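Local coordinates for protein L-lysine 6-oxidase (Marinomonas mediterranea, PDB 3WEU) that oxidises the side-chain amine of free L-lysine with a cysteine tryptophylquinone cofactor, releasing ammonium and the hydrogen peroxide that makes it antibacterial, at residues 72-76 with 189-193; 98-102 with 446-450; 613-617 with 678-682. One frame throughout, in Å; residues are numbered along the deposited sequence.

Contact 1: residues 72-76 with 189-193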
loop_
_atom_site.group_PDB
_atom_site.type_symbol
_atom_site.label_atom_id
_atom_site.label_comp_id
_atom_site.label_asym_id
_atom_site.label_seq_id
_atom_site.Cartn_x
_atom_site.Cartn_y
_atom_site.Cartn_z
ATOM N N GLU A 72 -15.153 -12.501 -55.386
ATOM C CA GLU A 72 -15.007 -11.395 -54.545
ATOM C C GLU A 72 -15.777 -10.273 -55.194
ATOM O O GLU A 72 -15.632 -9.980 -56.382
ATOM C CB GLU A 72 -13.549 -10.980 -54.371
ATOM C CG GLU A 72 -13.441 -9.930 -53.252
ATOM C CD GLU A 72 -12.068 -9.284 -52.947
ATOM O OE1 GLU A 72 -11.080 -9.449 -53.706
ATOM O OE2 GLU A 72 -12.026 -8.592 -51.894
ATOM N N LEU A 73 -16.478 -9.564 -54.358
ATOM C CA LEU A 73 -17.109 -8.284 -54.729
ATOM C C LEU A 73 -16.350 -7.110 -54.180
ATOM O O LEU A 73 -16.079 -7.019 -52.976
ATOM C CB LEU A 73 -18.533 -8.253 -54.218
ATOM C CG LEU A 73 -19.427 -9.404 -54.719
ATOM C CD1 LEU A 73 -20.731 -9.463 -53.970
ATOM C CD2 LEU A 73 -19.725 -9.263 -56.214
ATOM N N THR A 74 -16.013 -6.176 -55.077
ATOM C CA THR A 74 -15.502 -4.891 -54.664
ATOM C C THR A 74 -16.286 -3.766 -55.381
ATOM O O THR A 74 -17.140 -4.020 -56.208
ATOM C CB THR A 74 -14.027 -4.731 -54.998
ATOM O OG1 THR A 74 -13.886 -4.487 -56.379
ATOM C CG2 THR A 74 -13.216 -5.994 -54.565
ATOM N N LEU A 75 -15.922 -2.543 -55.068
ATOM C CA LEU A 75 -16.514 -1.344 -55.711
ATOM C C LEU A 75 -16.239 -1.341 -57.168
ATOM O O LEU A 75 -16.961 -0.664 -57.889
ATOM C CB LEU A 75 -15.971 -0.083 -55.084
ATOM C CG LEU A 75 -16.359 0.178 -53.643
ATOM C CD1 LEU A 75 -15.613 1.407 -53.118
ATOM C CD2 LEU A 75 -17.858 0.317 -53.454
ATOM N N ASP A 76 -15.248 -2.137 -57.623
ATOM C CA ASP A 76 -14.968 -2.305 -59.073
ATOM C C ASP A 76 -15.761 -3.377 -59.769
ATOM O O ASP A 76 -15.672 -3.501 -60.971
ATOM C CB ASP A 76 -13.490 -2.626 -59.289
ATOM C CG ASP A 76 -12.623 -1.477 -58.943
ATOM O OD1 ASP A 76 -13.158 -0.376 -59.057
ATOM O OD2 ASP A 76 -11.448 -1.605 -58.547
ATOM N N SER A 189 -8.543 0.935 -51.347
ATOM C CA SER A 189 -8.853 1.610 -52.592
ATOM C C SER A 189 -10.017 0.995 -53.369
ATOM O O SER A 189 -10.515 1.604 -54.305
ATOM C CB SER A 189 -7.603 1.762 -53.470
ATOM O OG SER A 189 -7.233 0.534 -53.963
ATOM N N GLN A 190 -10.444 -0.215 -53.020
ATOM C CA GLN A 190 -11.552 -0.900 -53.684
ATOM C C GLN A 190 -12.743 -1.148 -52.785
ATOM O O GLN A 190 -13.677 -1.897 -53.157
ATOM C CB GLN A 190 -11.074 -2.230 -54.267
ATOM C CG GLN A 190 -10.074 -2.048 -55.409
ATOM C CD GLN A 190 -9.488 -3.337 -55.921
ATOM O OE1 GLN A 190 -8.659 -3.987 -55.281
ATOM N NE2 GLN A 190 -9.914 -3.725 -57.123
ATOM N N GLY A 191 -12.763 -0.524 -51.635
ATOM C CA GLY A 191 -13.945 -0.607 -50.778
ATOM C C GLY A 191 -13.926 -1.714 -49.738
ATOM O O GLY A 191 -14.927 -1.851 -48.986
ATOM N N ARG A 192 -12.814 -2.463 -49.622
ATOM C CA ARG A 192 -12.734 -3.500 -48.609
ATOM C C ARG A 192 -12.617 -2.856 -47.270
ATOM O O ARG A 192 -12.004 -1.772 -47.117
ATOM C CB ARG A 192 -11.493 -4.444 -48.808
ATOM C CG ARG A 192 -11.459 -5.195 -50.130
ATOM C CD ARG A 192 -10.139 -5.980 -50.295
ATOM N NE ARG A 192 -10.092 -6.607 -51.580
ATOM C CZ ARG A 192 -9.570 -6.026 -52.648
ATOM N NH1 ARG A 192 -8.925 -4.876 -52.539
ATOM N NH2 ARG A 192 -9.598 -6.683 -53.789
ATOM N N LEU A 193 -13.153 -3.537 -46.255
ATOM C CA LEU A 193 -13.056 -3.041 -44.886
ATOM C C LEU A 193 -11.737 -3.390 -44.205
ATOM O O LEU A 193 -11.239 -4.513 -44.363
ATOM C CB LEU A 193 -14.196 -3.643 -44.086
ATOM C CG LEU A 193 -14.163 -3.419 -42.576
ATOM C CD1 LEU A 193 -14.358 -1.984 -42.224
ATOM C CD2 LEU A 193 -15.248 -4.250 -41.822
#
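A bidentate salt bridge leads the polar contacts: R192 NE lies 2.8 Å from E72 OE2 and R192 NH2 lies 3.1 Å from E72 OE1. T74 CG2 lies over one face of the same guanidinium, 3.8 Å from R192 NH2. R192 NH1 also donates to Q190 OE1 (2.9 Å) and forms a salt bridge with D188; Q190 OE1 is shared with K41. At the other end of the amide, Q190 NE2 donates to D76 OD2 (3.0 Å). One backbone bond ties the main chains, L75 N to Q190 O at 3.0 Å, where T74 closes an ST turn (D76 N to T74 OG1, 3.0 Å). Apolar packing sets L75 CD1 3.5 Å from G191 CA, a spot where a CB would clash with L75. The contact joins the turn after strand 72-73 to hairpin loop 188-192; strands 72-73 and 193-196 of this N-terminal beta domain both pair with 58-66. With T74 and L75 beside it, the polar chain E72-R192-Q190-D76 implies a turn fixed by directional pairing.

Contact 2: residues 98-102 with 446-450. With SO4 (sulfate ion), chain C.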
loop_
_atom_site.group_PDB
_atom_site.type_symbol
_atom_site.label_atom_id
_atom_site.label_comp_id
_atom_site.label_asym_id
_atom_site.label_seq_id
_atom_site.Cartn_x
_atom_site.Cartn_y
_atom_site.Cartn_z
ATOM N N GLU A 98 -16.383 -11.346 -12.265
ATOM C CA GLU A 98 -14.993 -11.600 -11.955
ATOM C C GLU A 98 -14.593 -12.983 -12.572
ATOM O O GLU A 98 -15.412 -13.919 -12.561
ATOM C CB GLU A 98 -14.817 -11.630 -10.423
ATOM C CG GLU A 98 -14.822 -10.252 -9.769
ATOM C CD GLU A 98 -14.349 -10.270 -8.308
ATOM O OE1 GLU A 98 -14.097 -11.357 -7.717
ATOM O OE2 GLU A 98 -14.200 -9.151 -7.750
ATOM N N PHE A 99 -13.363 -13.100 -13.079
ATOM C CA PHE A 99 -12.929 -14.362 -13.617
ATOM C C PHE A 99 -12.520 -15.326 -12.489
ATOM O O PHE A 99 -11.675 -15.045 -11.657
ATOM C CB PHE A 99 -11.784 -14.208 -14.638
ATOM C CG PHE A 99 -11.476 -15.525 -15.342
ATOM C CD1 PHE A 99 -12.336 -16.019 -16.311
ATOM C CD2 PHE A 99 -10.379 -16.273 -14.962
ATOM C CE1 PHE A 99 -12.101 -17.222 -16.920
ATOM C CE2 PHE A 99 -10.164 -17.497 -15.568
ATOM C CZ PHE A 99 -10.999 -17.943 -16.547
ATOM N N ARG A 100 -13.216 -16.460 -12.447
ATOM C CA ARG A 100 -12.937 -17.556 -11.562
ATOM C C ARG A 100 -12.780 -18.892 -12.266
ATOM O O ARG A 100 -13.590 -19.843 -12.047
ATOM C CB ARG A 100 -14.078 -17.640 -10.557
ATOM C CG ARG A 100 -13.947 -16.516 -9.536
ATOM C CD ARG A 100 -15.004 -16.727 -8.488
ATOM N NE ARG A 100 -14.914 -15.778 -7.373
ATOM C CZ ARG A 100 -15.657 -15.862 -6.269
ATOM N NH1 ARG A 100 -16.591 -16.798 -6.143
ATOM N NH2 ARG A 100 -15.465 -14.975 -5.296
ATOM N N GLU A 101 -11.756 -18.961 -13.142
ATOM C CA GLU A 101 -11.503 -20.138 -13.863
ATOM C C GLU A 101 -12.748 -20.667 -14.566
ATOM O O GLU A 101 -13.375 -19.930 -15.351
ATOM C CB GLU A 101 -10.802 -21.138 -12.944
ATOM C CG GLU A 101 -9.539 -20.585 -12.330
ATOM C CD GLU A 101 -9.780 -19.689 -11.104
ATOM O OE1 GLU A 101 -10.471 -20.105 -10.139
ATOM O OE2 GLU A 101 -9.292 -18.556 -11.160
ATOM N N LEU A 102 -13.122 -21.917 -14.311
ATOM C CA LEU A 102 -14.164 -22.543 -15.083
ATOM C C LEU A 102 -15.576 -22.280 -14.568
ATOM O O LEU A 102 -16.564 -22.701 -15.209
ATOM C CB LEU A 102 -13.943 -24.018 -15.166
ATOM C CG LEU A 102 -13.054 -24.656 -16.212
ATOM C CD1 LEU A 102 -12.904 -24.078 -17.594
ATOM C CD2 LEU A 102 -12.027 -25.671 -15.839
ATOM N N PRO A 446 -4.705 -23.606 -23.209
ATOM C CA PRO A 446 -5.755 -23.585 -22.230
ATOM C C PRO A 446 -6.456 -22.239 -22.241
ATOM O O PRO A 446 -6.054 -21.335 -22.965
ATOM C CB PRO A 446 -5.030 -23.763 -20.884
ATOM C CG PRO A 446 -3.633 -23.261 -21.133
ATOM C CD PRO A 446 -3.358 -23.492 -22.598
ATOM N N MET A 447 -7.500 -22.132 -21.439
ATOM C CA MET A 447 -8.278 -20.924 -21.311
ATOM C C MET A 447 -8.586 -20.675 -19.820
ATOM O O MET A 447 -9.593 -21.186 -19.317
ATOM C CB MET A 447 -9.551 -21.098 -22.155
ATOM C CG MET A 447 -9.395 -20.735 -23.632
ATOM S SD MET A 447 -10.900 -21.026 -24.487
ATOM C CE MET A 447 -10.587 -20.233 -26.092
ATOM N N CYS A 448 -7.706 -19.943 -19.155
ATOM C CA CYS A 448 -7.775 -19.640 -17.756
ATOM C C CYS A 448 -7.336 -18.223 -17.406
ATOM O O CYS A 448 -6.597 -18.020 -16.460
ATOM C CB CYS A 448 -6.998 -20.704 -16.936
ATOM S SG CYS A 448 -7.352 -20.714 -15.121
ATOM N N PRO A 449 -7.840 -17.233 -18.132
ATOM C CA PRO A 449 -8.880 -17.327 -19.113
ATOM C C PRO A 449 -8.435 -17.551 -20.526
ATOM O O PRO A 449 -9.230 -17.891 -21.381
ATOM C CB PRO A 449 -9.507 -15.923 -19.045
ATOM C CG PRO A 449 -8.453 -15.008 -18.646
ATOM C CD PRO A 449 -7.551 -15.828 -17.763
ATOM N N GLY A 450 -7.190 -17.222 -20.801
ATOM C CA GLY A 450 -6.729 -17.179 -22.155
ATOM C C GLY A 450 -6.090 -15.884 -22.487
ATOM O O GLY A 450 -5.726 -15.137 -21.581
HETATM S S SO4 C . -11.389 -9.986 -11.989
HETATM O O1 SO4 C . -11.843 -10.522 -10.654
HETATM O O2 SO4 C . -12.131 -8.662 -12.121
HETATM O O3 SO4 C . -9.911 -9.688 -11.958
HETATM O O4 SO4 C . -11.606 -10.948 -13.159
#
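This is a buried apolar packing contact between two irregular loops, its centre about 11 Å from the centre of the chain: 98-102 follows strand 80-91 of the N-terminal family region, and 446-450 belongs to the C-terminal one. No hydrogen bond links the two segments. F99 does most of the work, its ring laid against the turn at C448 and P449. P449 CB sits 3.6 Å from the centroid of the F99 ring, 16° off its normal, a CH-pi contact over the face, and F99 CZ comes within 3.4 Å of P449 CA. The ring also meets the C448 main chain (F99 CE2 to C448 C, 3.5 Å), while the carbonyl of M447 lies at its edge. Beside it, the aliphatic part of E101 packs on sulfur, with E101 CG 3.5 Å from C448 SG; the carboxylate is held by Y392 and S387. Cis peptide bonds precede both P446 and P449, the second bending the chain at C448-P449, where F99 packs. On the cofactor side, P446 O and C448 N hydrogen-bond to the tryptophylquinone at position 581. The main chain of F99 is also held: F99 N donates to sulfate O4 (2.8 Å), an ion probably from the crystallisation liquor that R122 also binds. Having no polar tie of their own, the loops meet through shape and dispersion, consistent with F99 and the aliphatic part of E101 packing against the loop that binds the quinone through P446 O and C448 N.

Contact 3: residues 613-617 with 678-682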
loop_
_atom_site.group_PDB
_atom_site.type_symbol
_atom_site.label_atom_id
_atom_site.label_comp_id
_atom_site.label_asym_id
_atom_site.label_seq_id
_atom_site.Cartn_x
_atom_site.Cartn_y
_atom_site.Cartn_z
ATOM N N ALA A 613 10.228 -11.146 -19.779
ATOM C CA ALA A 613 9.661 -9.968 -19.121
ATOM C C ALA A 613 10.607 -9.328 -18.123
ATOM O O ALA A 613 10.135 -8.587 -17.290
ATOM C CB ALA A 613 8.383 -10.365 -18.403
ATOM N N ARG A 614 11.895 -9.556 -18.213
ATOM C CA ARG A 614 12.831 -9.091 -17.191
ATOM C C ARG A 614 12.667 -7.561 -17.117
ATOM O O ARG A 614 12.643 -6.863 -18.117
ATOM C CB ARG A 614 14.211 -9.511 -17.522
ATOM C CG ARG A 614 14.773 -8.962 -18.854
ATOM C CD ARG A 614 15.948 -9.739 -19.369
ATOM N NE ARG A 614 16.390 -9.179 -20.626
ATOM C CZ ARG A 614 15.766 -9.342 -21.795
ATOM N NH1 ARG A 614 14.632 -10.053 -21.897
ATOM N NH2 ARG A 614 16.288 -8.750 -22.900
ATOM N N GLY A 615 12.603 -7.057 -15.894
ATOM C CA GLY A 615 12.464 -5.652 -15.664
ATOM C C GLY A 615 11.050 -5.180 -15.390
ATOM O O GLY A 615 10.849 -4.112 -14.817
ATOM N N ILE A 616 10.069 -5.945 -15.847
ATOM C CA ILE A 616 8.661 -5.688 -15.544
ATOM C C ILE A 616 8.383 -6.486 -14.306
ATOM O O ILE A 616 8.049 -7.657 -14.360
ATOM C CB ILE A 616 7.716 -6.182 -16.610
ATOM C CG1 ILE A 616 8.102 -5.678 -17.960
ATOM C CG2 ILE A 616 6.271 -5.703 -16.325
ATOM C CD1 ILE A 616 7.787 -4.268 -18.224
ATOM N N ASN A 617 8.630 -5.864 -13.174
ATOM C CA ASN A 617 8.697 -6.584 -11.892
ATOM C C ASN A 617 7.347 -6.602 -11.121
ATOM O O ASN A 617 7.252 -7.250 -10.084
ATOM C CB ASN A 617 9.780 -5.991 -11.022
ATOM C CG ASN A 617 11.176 -6.376 -11.528
ATOM O OD1 ASN A 617 11.476 -7.575 -11.636
ATOM N ND2 ASN A 617 12.027 -5.398 -11.808
ATOM N N VAL A 678 20.094 -7.879 -12.549
ATOM C CA VAL A 678 18.754 -7.433 -12.189
ATOM C C VAL A 678 18.322 -6.274 -13.063
ATOM O O VAL A 678 18.966 -5.228 -13.113
ATOM C CB VAL A 678 18.745 -6.967 -10.697
ATOM C CG1 VAL A 678 17.377 -6.479 -10.290
ATOM C CG2 VAL A 678 19.178 -8.117 -9.823
ATOM N N PHE A 679 17.232 -6.498 -13.780
ATOM C CA PHE A 679 16.645 -5.514 -14.605
ATOM C C PHE A 679 15.478 -4.893 -13.886
ATOM O O PHE A 679 14.745 -5.573 -13.157
ATOM C CB PHE A 679 16.152 -6.169 -15.903
ATOM C CG PHE A 679 17.279 -6.543 -16.824
ATOM C CD1 PHE A 679 17.867 -7.759 -16.704
ATOM C CD2 PHE A 679 17.770 -5.625 -17.744
ATOM C CE1 PHE A 679 18.919 -8.129 -17.493
ATOM C CE2 PHE A 679 18.799 -5.991 -18.563
ATOM C CZ PHE A 679 19.371 -7.260 -18.466
ATOM N N PHE A 680 15.278 -3.607 -14.079
ATOM C CA PHE A 680 14.122 -2.949 -13.483
ATOM C C PHE A 680 13.828 -1.658 -14.180
ATOM O O PHE A 680 14.604 -1.232 -15.035
ATOM C CB PHE A 680 14.358 -2.707 -12.001
ATOM C CG PHE A 680 15.558 -1.849 -11.689
ATOM C CD1 PHE A 680 16.824 -2.325 -11.785
ATOM C CD2 PHE A 680 15.369 -0.532 -11.282
ATOM C CE1 PHE A 680 17.930 -1.534 -11.468
ATOM C CE2 PHE A 680 16.466 0.278 -10.955
ATOM C CZ PHE A 680 17.739 -0.229 -11.045
ATOM N N ILE A 681 12.694 -1.086 -13.858
ATOM C CA ILE A 681 12.278 0.204 -14.402
ATOM C C ILE A 681 12.368 1.271 -13.298
ATOM O O ILE A 681 11.697 1.214 -12.244
ATOM C CB ILE A 681 10.859 0.126 -14.893
ATOM C CG1 ILE A 681 10.797 -0.901 -16.061
ATOM C CG2 ILE A 681 10.392 1.473 -15.389
ATOM C CD1 ILE A 681 9.408 -1.149 -16.493
ATOM N N ASN A 682 13.233 2.229 -13.536
ATOM C CA ASN A 682 13.472 3.252 -12.556
ATOM C C ASN A 682 12.305 4.183 -12.662
ATOM O O ASN A 682 12.124 4.887 -13.670
ATOM C CB ASN A 682 14.799 3.946 -12.804
ATOM C CG ASN A 682 15.129 4.966 -11.696
ATOM O OD1 ASN A 682 14.247 5.665 -11.182
ATOM N ND2 ASN A 682 16.393 5.059 -11.363
#
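F679 has the largest buried area here, 81 Å², its CA-to-CB bond pointing toward 613-617. R614 lies along it: R614 CD is 4.1 Å from the centroid of the F679 ring, 24° off the normal, a CH-pi contact over the face, with the nearest atoms, R614 CD and F679 CD1, 3.8 Å apart. The guanidinium itself is farther off, R614 CZ standing 5.5 Å from the F679 ring centroid, so any cation-pi attraction is weak; its charge is matched by a salt bridge to E647, and N611 O accepts from NH1. F657 and L604 also meet the F679 ring.

G615, with 52 Å² buried, brings the backbones closest, its CA 3.8 Å from F680 CA. It is the third residue of a type II beta turn from A613 to I616, closed by I616 N to A613 O (3.0 Å), and its positive phi is the one glycine readily adopts there. The turn follows strand 609-611 and packs against strand 675-680, which pairs antiparallel with 656-661 in a two-stranded sheet. G615 CA approaches F679 O to 3.4 Å in a CA-H...O contact.

R614 buries 45 Å² and I681 42 Å². I681 CG1 rests 3.4 Å from G615 O, and I681 CD1 meets I616 CD1 at 3.9 Å, both isoleucines also touching H625 of helix 619-625. F679 O also accepts a hydrogen bond from N617 ND2 at 3.0 Å.

Overall arrangement
The three contacts lie well apart and none touches another. Contact 2 is the one at the active site: its 446-450 loop hydrogen-bonds to the tryptophylquinone at position 581, which with C516 forms the cysteine tryptophylquinone. Contact 1, at the periphery of the N-terminal beta domain, has its centre about 39 Å from that of contact 2, and contact 3 lies about 27 Å from contact 2 between centres, the nearest atoms about 15 Å apart. Contacts 1 and 3 are most distant, about 47 Å between centres. Along the chain contacts 1 and 2 interleave, segment 98-102 falling between 72-76 and 189-193, whereas contact 3 begins after both have closed.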